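Local coordinates for protein lipoteichoic acid primase (Listeria monocytogenes, PDB 4UOP) that belongs to the sulfatase family of enzymes and holds a magnesium ion in its extracellular catalytic domain, at residues I187-A200 with L218-P230. Sequence-based numbering, arbitrary orientation.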
ATOM      1  N   ILE B 187      28.524   0.697   2.419  1.00 37.62           N
ATOM      2  CA  ILE B 187      27.974   2.053   2.396  1.00 39.30           C
ATOM      3  C   ILE B 187      26.489   1.878   2.674  1.00 41.21           C
ATOM      4  O   ILE B 187      25.797   1.142   1.960  1.00 38.59           O
ATOM      5  CB  ILE B 187      28.207   2.757   1.045  1.00 39.53           C
ATOM      6  CG1 ILE B 187      29.696   3.050   0.874  1.00 38.45           C
ATOM      7  CG2 ILE B 187      27.386   4.042   0.945  1.00 39.85           C
ATOM      8  CD1 ILE B 187      30.060   3.754  -0.420  1.00 37.95           C
ATOM      9  N   GLY B 188      26.004   2.534   3.725  1.00 41.80           N
ATOM     10  CA  GLY B 188      24.670   2.252   4.227  1.00 43.88           C
ATOM     11  C   GLY B 188      24.657   0.888   4.897  1.00 45.85           C
ATOM     12  O   GLY B 188      25.384   0.671   5.866  1.00 51.07           O
ATOM     13  N   PHE B 189      23.860  -0.040   4.374  1.00 43.85           N
ATOM     14  CA  PHE B 189      23.695  -1.352   5.011  1.00 44.85           C
ATOM     15  C   PHE B 189      24.274  -2.520   4.215  1.00 39.02           C
ATOM     16  O   PHE B 189      24.104  -3.668   4.618  1.00 38.87           O
ATOM     17  CB  PHE B 189      22.213  -1.637   5.290  1.00 48.15           C
ATOM     18  CG  PHE B 189      21.663  -0.931   6.491  1.00 52.57           C
ATOM     19  CD1 PHE B 189      21.924  -1.403   7.780  1.00 55.45           C
ATOM     20  CD2 PHE B 189      20.846   0.178   6.340  1.00 54.45           C
ATOM     21  CE1 PHE B 189      21.401  -0.764   8.890  1.00 55.80           C
ATOM     22  CE2 PHE B 189      20.323   0.818   7.447  1.00 57.03           C
ATOM     23  CZ  PHE B 189      20.600   0.348   8.723  1.00 55.79           C
ATOM     24  N   SER B 190      24.952  -2.251   3.103  1.00 33.73           N
ATOM     25  CA  SER B 190      25.519  -3.340   2.312  1.00 31.69           C
ATOM     26  C   SER B 190      26.700  -2.852   1.462  1.00 29.02           C
ATOM     27  O   SER B 190      26.962  -1.644   1.383  1.00 30.95           O
ATOM     28  CB  SER B 190      24.411  -4.023   1.483  1.00 32.45           C
ATOM     29  OG  SER B 190      23.931  -3.184   0.465  1.00 31.88           O
ATOM     30  N   PRO B 191      27.441  -3.787   0.848  1.00 26.27           N
ATOM     31  CA  PRO B 191      28.600  -3.346   0.101  1.00 24.97           C
ATOM     32  C   PRO B 191      28.278  -2.277  -0.950  1.00 23.84           C
ATOM     33  O   PRO B 191      27.176  -2.254  -1.520  1.00 23.31           O
ATOM     34  CB  PRO B 191      29.128  -4.634  -0.524  1.00 26.26           C
ATOM     35  CG  PRO B 191      28.716  -5.704   0.439  1.00 27.09           C
ATOM     36  CD  PRO B 191      27.412  -5.250   1.023  1.00 26.56           C
ATOM     37  N   SER B 192      29.256  -1.416  -1.190  1.00 22.14           N
ATOM     38  CA  SER B 192      29.093  -0.248  -2.030  1.00 21.89           C
ATOM     39  C   SER B 192      28.808  -0.634  -3.474  1.00 20.81           C
ATOM     40  O   SER B 192      29.054  -1.775  -3.876  1.00 20.77           O
ATOM     41  CB  SER B 192      30.365   0.588  -1.981  1.00 22.57           C
ATOM     42  OG  SER B 192      31.443  -0.119  -2.560  1.00 23.54           O
ATOM     43  N   ASP B 193      28.303   0.331  -4.244  1.00 20.25           N
ATOM     44  CA  ASP B 193      28.184   0.164  -5.690  1.00 20.00           C
ATOM     45  C   ASP B 193      29.539  -0.193  -6.320  1.00 20.75           C
ATOM     46  O   ASP B 193      29.575  -0.916  -7.302  1.00 18.85           O
ATOM     47  CB  ASP B 193      27.645   1.428  -6.365  1.00 19.60           C
ATOM     48  CG  ASP B 193      26.180   1.708  -6.043  1.00 19.08           C
ATOM     49  OD1 ASP B 193      25.495   0.891  -5.379  1.00 19.96           O
ATOM     50  OD2 ASP B 193      25.713   2.778  -6.477  1.00 19.45           O
ATOM     51  N   GLU B 194      30.650   0.333  -5.787  1.00 20.71           N
ATOM     52  CA  GLU B 194      31.965  -0.050  -6.301  1.00 22.11           C
ATOM     53  C   GLU B 194      32.178  -1.563  -6.200  1.00 21.35           C
ATOM     54  O   GLU B 194      32.672  -2.175  -7.124  1.00 20.47           O
ATOM     55  CB  GLU B 194      33.110   0.676  -5.582  1.00 24.56           C
ATOM     56  CG  GLU B 194      34.477   0.386  -6.190  1.00 27.75           C
ATOM     57  CD  GLU B 194      35.569   1.346  -5.723  1.00 31.92           C
ATOM     58  OE1 GLU B 194      35.390   2.023  -4.690  1.00 32.18           O
ATOM     59  OE2 GLU B 194      36.619   1.426  -6.405  1.00 36.22           O
ATOM     60  N   VAL B 195      31.789  -2.156  -5.079  1.00 20.51           N
ATOM     61  CA  VAL B 195      31.933  -3.605  -4.883  1.00 20.23           C
ATOM     62  C   VAL B 195      30.962  -4.359  -5.819  1.00 19.26           C
ATOM     63  O   VAL B 195      31.319  -5.395  -6.389  1.00 19.76           O
ATOM     64  CB  VAL B 195      31.690  -3.990  -3.410  1.00 20.78           C
ATOM     65  CG1 VAL B 195      31.648  -5.494  -3.230  1.00 20.11           C
ATOM     66  CG2 VAL B 195      32.774  -3.380  -2.508  1.00 21.58           C
ATOM     67  N   LEU B 196      29.751  -3.823  -5.982  1.00 18.86           N
ATOM     68  CA  LEU B 196      28.762  -4.407  -6.901  1.00 18.77           C
ATOM     69  C   LEU B 196      29.374  -4.574  -8.277  1.00 18.45           C
ATOM     70  O   LEU B 196      29.415  -5.692  -8.828  1.00 18.61           O
ATOM     71  CB  LEU B 196      27.503  -3.527  -6.980  1.00 18.38           C
ATOM     72  CG  LEU B 196      26.492  -3.860  -8.083  1.00 18.52           C
ATOM     73  CD1 LEU B 196      25.831  -5.197  -7.793  1.00 19.18           C
ATOM     74  CD2 LEU B 196      25.471  -2.752  -8.198  1.00 19.20           C
ATOM     75  N   TYR B 197      29.922  -3.483  -8.812  1.00 19.11           N
ATOM     76  CA  TYR B 197      30.431  -3.505 -10.174  1.00 20.05           C
ATOM     77  C   TYR B 197      31.735  -4.302 -10.300  1.00 20.23           C
ATOM     78  O   TYR B 197      31.940  -5.030 -11.273  1.00 19.07           O
ATOM     79  CB  TYR B 197      30.619  -2.088 -10.708  1.00 19.79           C
ATOM     80  CG  TYR B 197      29.340  -1.282 -10.765  1.00 18.96           C
ATOM     81  CD1 TYR B 197      28.198  -1.793 -11.393  1.00 18.34           C
ATOM     82  CD2 TYR B 197      29.263  -0.017 -10.209  1.00 17.89           C
ATOM     83  CE1 TYR B 197      27.023  -1.065 -11.433  1.00 18.16           C
ATOM     84  CE2 TYR B 197      28.101   0.730 -10.263  1.00 17.92           C
ATOM     85  CZ  TYR B 197      26.962   0.194 -10.874  1.00 18.52           C
ATOM     86  OH  TYR B 197      25.787   0.927 -10.903  1.00 18.55           O
ATOM     87  N   ASN B 198      32.619  -4.156  -9.318  1.00 21.37           N
ATOM     88  CA  ASN B 198      33.897  -4.867  -9.347  1.00 22.67           C
ATOM     89  C   ASN B 198      33.779  -6.382  -9.221  1.00 20.95           C
ATOM     90  O   ASN B 198      34.577  -7.105  -9.792  1.00 20.89           O
ATOM     91  CB  ASN B 198      34.845  -4.322  -8.276  1.00 24.89           C
ATOM     92  CG  ASN B 198      35.486  -3.016  -8.684  1.00 28.55           C
ATOM     93  OD1 ASN B 198      35.525  -2.675  -9.861  1.00 31.76           O
ATOM     94  ND2 ASN B 198      36.013  -2.284  -7.712  1.00 30.79           N
ATOM     95  N   LYS B 199      32.823  -6.867  -8.449  1.00 20.05           N
ATOM     96  CA  LYS B 199      32.639  -8.302  -8.315  1.00 21.41           C
ATOM     97  C   LYS B 199      31.747  -8.880  -9.411  1.00 20.82           C
ATOM     98  O   LYS B 199      31.909 -10.031  -9.767  1.00 21.06           O
ATOM     99  CB  LYS B 199      32.129  -8.668  -6.933  1.00 24.47           C
ATOM    100  CG  LYS B 199      33.184  -8.406  -5.857  1.00 28.54           C
ATOM    101  CD  LYS B 199      32.790  -8.988  -4.518  1.00 32.60           C
ATOM    102  CE  LYS B 199      33.951  -8.968  -3.538  1.00 34.84           C
ATOM    103  NZ  LYS B 199      34.933 -10.055  -3.811  1.00 37.34           N
ATOM    104  N   ALA B 200      30.858  -8.080  -9.984  1.00 19.66           N
ATOM    105  CA  ALA B 200      30.036  -8.573 -11.110  1.00 19.56           C
ATOM    106  C   ALA B 200      30.859  -8.681 -12.398  1.00 20.27           C
ATOM    107  O   ALA B 200      30.731  -9.649 -13.154  1.00 19.45           O
ATOM    108  CB  ALA B 200      28.826  -7.681 -11.334  1.00 19.66           C
ATOM    109  N   LEU B 218      21.744  -5.564 -12.711  1.00 15.41           N
ATOM    110  CA  LEU B 218      22.423  -5.070 -11.527  1.00 16.70           C
ATOM    111  C   LEU B 218      21.531  -4.044 -10.847  1.00 17.03           C
ATOM    112  O   LEU B 218      20.983  -3.146 -11.508  1.00 17.54           O
ATOM    113  CB  LEU B 218      23.767  -4.447 -11.893  1.00 18.26           C
ATOM    114  CG  LEU B 218      24.830  -5.397 -12.441  1.00 21.04           C
ATOM    115  CD1 LEU B 218      24.655  -5.630 -13.926  1.00 21.10           C
ATOM    116  CD2 LEU B 218      26.231  -4.855 -12.207  1.00 22.19           C
ATOM    117  N   ILE B 219      21.367  -4.168  -9.530  1.00 16.58           N
ATOM    118  CA  ILE B 219      20.527  -3.282  -8.758  1.00 16.91           C
ATOM    119  C   ILE B 219      21.465  -2.521  -7.816  1.00 17.20           C
ATOM    120  O   ILE B 219      22.012  -3.111  -6.963  1.00 16.79           O
ATOM    121  CB  ILE B 219      19.501  -4.069  -7.916  1.00 17.34           C
ATOM    122  CG1 ILE B 219      18.795  -5.104  -8.789  1.00 17.86           C
ATOM    123  CG2 ILE B 219      18.469  -3.172  -7.306  1.00 18.48           C
ATOM    124  CD1 ILE B 219      17.954  -4.470  -9.815  1.00 17.34           C
ATOM    125  N   SER B 220      21.605  -1.219  -8.019  1.00 17.11           N
ATOM    126  CA  SER B 220      22.475  -0.386  -7.195  1.00 18.38           C
ATOM    127  C   SER B 220      21.863  -0.100  -5.841  1.00 19.53           C
ATOM    128  O   SER B 220      20.711  -0.370  -5.663  1.00 19.26           O
ATOM    129  CB  SER B 220      22.830   0.906  -7.903  1.00 18.66           C
ATOM    130  OG  SER B 220      21.853   1.831  -7.732  1.00 19.15           O
ATOM    131  N   VAL B 221      22.653   0.365  -4.874  1.00 19.25           N
ATOM    132  CA  VAL B 221      22.107   0.601  -3.568  1.00 21.32           C
ATOM    133  C   VAL B 221      22.690   1.770  -2.794  1.00 20.30           C
ATOM    134  O   VAL B 221      22.120   2.178  -1.880  1.00 19.18           O
ATOM    135  CB  VAL B 221      22.101  -0.677  -2.716  1.00 23.51           C
ATOM    136  CG1 VAL B 221      23.440  -0.892  -2.102  1.00 26.31           C
ATOM    137  CG2 VAL B 221      21.046  -0.635  -1.645  1.00 25.21           C
ATOM    138  N   SER B 222      23.840   2.246  -3.204  1.00 19.73           N
ATOM    139  CA  SER B 222      24.555   3.245  -2.416  1.00 20.25           C
ATOM    140  C   SER B 222      23.801   4.574  -2.293  1.00 21.23           C
ATOM    141  O   SER B 222      24.026   5.326  -1.387  1.00 20.86           O
ATOM    142  CB  SER B 222      25.973   3.462  -2.926  1.00 19.63           C
ATOM    143  OG  SER B 222      26.746   2.339  -2.711  1.00 20.80           O
ATOM    144  N   SER B 223      22.974   4.862  -3.276  1.00 19.56           N
ATOM    145  CA  SER B 223      22.162   6.068  -3.241  1.00 19.26           C
ATOM    146  C   SER B 223      20.759   5.850  -2.628  1.00 19.01           C
ATOM    147  O   SER B 223      19.842   6.665  -2.840  1.00 19.75           O
ATOM    148  CB  SER B 223      22.103   6.713  -4.630  1.00 19.31           C
ATOM    149  OG  SER B 223      21.745   5.753  -5.627  1.00 19.60           O
ATOM    150  N   HIS B 224      20.595   4.789  -1.837  1.00 18.86           N
ATOM    151  CA  HIS B 224      19.372   4.589  -1.040  1.00 19.72           C
ATOM    152  C   HIS B 224      19.404   5.582   0.129  1.00 21.35           C
ATOM    153  O   HIS B 224      20.489   5.900   0.646  1.00 20.66           O
ATOM    154  CB  HIS B 224      19.321   3.167  -0.470  1.00 19.97           C
ATOM    155  CG  HIS B 224      17.945   2.697  -0.098  1.00 21.62           C
ATOM    156  ND1 HIS B 224      17.301   3.083   1.059  1.00 22.81           N
ATOM    157  CD2 HIS B 224      17.089   1.868  -0.742  1.00 23.45           C
ATOM    158  CE1 HIS B 224      16.115   2.496   1.120  1.00 22.80           C
ATOM    159  NE2 HIS B 224      15.962   1.753   0.037  1.00 23.75           N
ATOM    160  N   MET B 225      18.230   6.033   0.552  1.00 21.47           N
ATOM    161  CA  MET B 225      18.094   6.890   1.743  1.00 24.08           C
ATOM    162  C   MET B 225      18.576   6.086   2.954  1.00 24.62           C
ATOM    163  O   MET B 225      18.394   4.864   2.986  1.00 23.65           O
ATOM    164  CB  MET B 225      16.629   7.304   1.883  1.00 26.05           C
ATOM    165  CG  MET B 225      16.313   8.431   2.859  1.00 28.86           C
ATOM    166  SD  MET B 225      14.538   8.673   3.138  1.00 33.53           S
ATOM    167  CE  MET B 225      14.023   9.567   1.691  1.00 34.60           C
ATOM    168  N   PRO B 226      19.243   6.740   3.930  1.00 24.75           N
ATOM    169  CA  PRO B 226      19.503   8.168   4.120  1.00 25.19           C
ATOM    170  C   PRO B 226      20.693   8.772   3.364  1.00 25.53           C
ATOM    171  O   PRO B 226      21.164   9.824   3.759  1.00 25.64           O
ATOM    172  CB  PRO B 226      19.765   8.252   5.634  1.00 26.15           C
ATOM    173  CG  PRO B 226      20.462   6.975   5.935  1.00 26.23           C
ATOM    174  CD  PRO B 226      19.783   5.945   5.049  1.00 25.90           C
ATOM    175  N   PHE B 227      21.187   8.139   2.306  1.00 24.69           N
ATOM    176  CA  PHE B 227      22.210   8.775   1.450  1.00 25.45           C
ATOM    177  C   PHE B 227      23.534   9.007   2.184  1.00 28.08           C
ATOM    178  O   PHE B 227      24.234   9.980   1.904  1.00 29.71           O
ATOM    179  CB  PHE B 227      21.693  10.099   0.855  1.00 23.67           C
ATOM    180  CG  PHE B 227      20.262  10.040   0.410  1.00 22.45           C
ATOM    181  CD1 PHE B 227      19.878   9.140  -0.558  1.00 22.57           C
ATOM    182  CD2 PHE B 227      19.305  10.868   0.958  1.00 22.22           C
ATOM    183  CE1 PHE B 227      18.565   9.054  -0.963  1.00 21.18           C
ATOM    184  CE2 PHE B 227      17.974  10.791   0.549  1.00 22.44           C
ATOM    185  CZ  PHE B 227      17.606   9.875  -0.415  1.00 21.37           C
ATOM    186  N   ASP B 228      23.864   8.101   3.106  1.00 30.80           N
ATOM    187  CA  ASP B 228      25.083   8.211   3.918  1.00 34.63           C
ATOM    188  C   ASP B 228      26.292   7.708   3.149  1.00 31.87           C
ATOM    189  O   ASP B 228      26.423   6.512   2.923  1.00 35.65           O
ATOM    190  CB  ASP B 228      24.924   7.414   5.218  1.00 38.09           C
ATOM    191  CG  ASP B 228      26.133   7.532   6.132  1.00 44.08           C
ATOM    192  OD1 ASP B 228      26.858   8.551   6.064  1.00 45.64           O
ATOM    193  OD2 ASP B 228      26.352   6.601   6.938  1.00 49.08           O
ATOM    194  N   ILE B 229      27.148   8.632   2.729  1.00 28.50           N
ATOM    195  CA  ILE B 229      28.367   8.306   2.018  1.00 27.72           C
ATOM    196  C   ILE B 229      29.575   8.605   2.926  1.00 26.79           C
ATOM    197  O   ILE B 229      29.624   9.663   3.545  1.00 26.80           O
ATOM    198  CB  ILE B 229      28.467   9.174   0.757  1.00 26.97           C
ATOM    199  CG1 ILE B 229      27.286   8.894  -0.197  1.00 27.58           C
ATOM    200  CG2 ILE B 229      29.795   8.999   0.059  1.00 27.93           C
ATOM    201  CD1 ILE B 229      27.234   7.476  -0.737  1.00 26.97           C
ATOM    202  N   PRO B 230      30.543   7.679   3.013  1.00 27.39           N
ATOM    203  CA  PRO B 230      31.719   7.962   3.853  1.00 26.93           C
ATOM    204  C   PRO B 230      32.383   9.267   3.447  1.00 27.87           C
ATOM    205  O   PRO B 230      32.385   9.623   2.267  1.00 23.98           O
ATOM    206  CB  PRO B 230      32.642   6.783   3.561  1.00 27.59           C
ATOM    207  CG  PRO B 230      31.720   5.660   3.239  1.00 28.83           C
ATOM    208  CD  PRO B 230      30.531   6.283   2.547  1.00 27.96           C
TER
HETATM  209  O   HOH W   1      26.017   0.518  -0.732  1.00 27.10           O
HETATM  210  O   HOH W   2      23.078   3.496  -5.998  1.00 19.32           O
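The Tyr197 ring is touched at its edge, near its plane, by Leu218 CD2, 3.7 Å from CD1, and stacks with Phe264; the same Leu218 methyl also packs on Ala200 CB. One turn nearer the start of the helix, the Asp193 carboxylate reaches the loop after strand 214-219, with CG anti to the carbonyl carbon (chi1 -69°). Its OD1 accepts two backbone N-H groups: Val221 N, on the syn lone pair, at 2.9 Å and almost straight (179°), and Ser222 N from above the carboxylate plane at 3.1 Å. Ser222 answers with OG, which accepts from Asp193 N at 3.0 Å, so helix start and type I turn 221-224 grip each other reciprocally. A water joins Asp193 OD2 (2.8 Å) to the hydroxyls of Ser220 and Ser223, which also bond to the backbone of metal ligand Glu66. Ahead of the helix, the Ile187 side chain lies at about a right angle across Pro230, CG1 3.7 Å from Pro230 CD. Ser192 N-caps the helix, its OG accepting from Val195 N and bonded also to Asp185. The contact thus ties helix 193-209 to a loop of the sulfatase-family domain beside the metal site, the Ile219 side chain being about 7 Å from the magnesium ion. Strand 214-219 runs parallel between strands 59-65 and 149-153 in the main sheet; Tyr197 packs against strand 59-65 and Asp193 against helix 246-271.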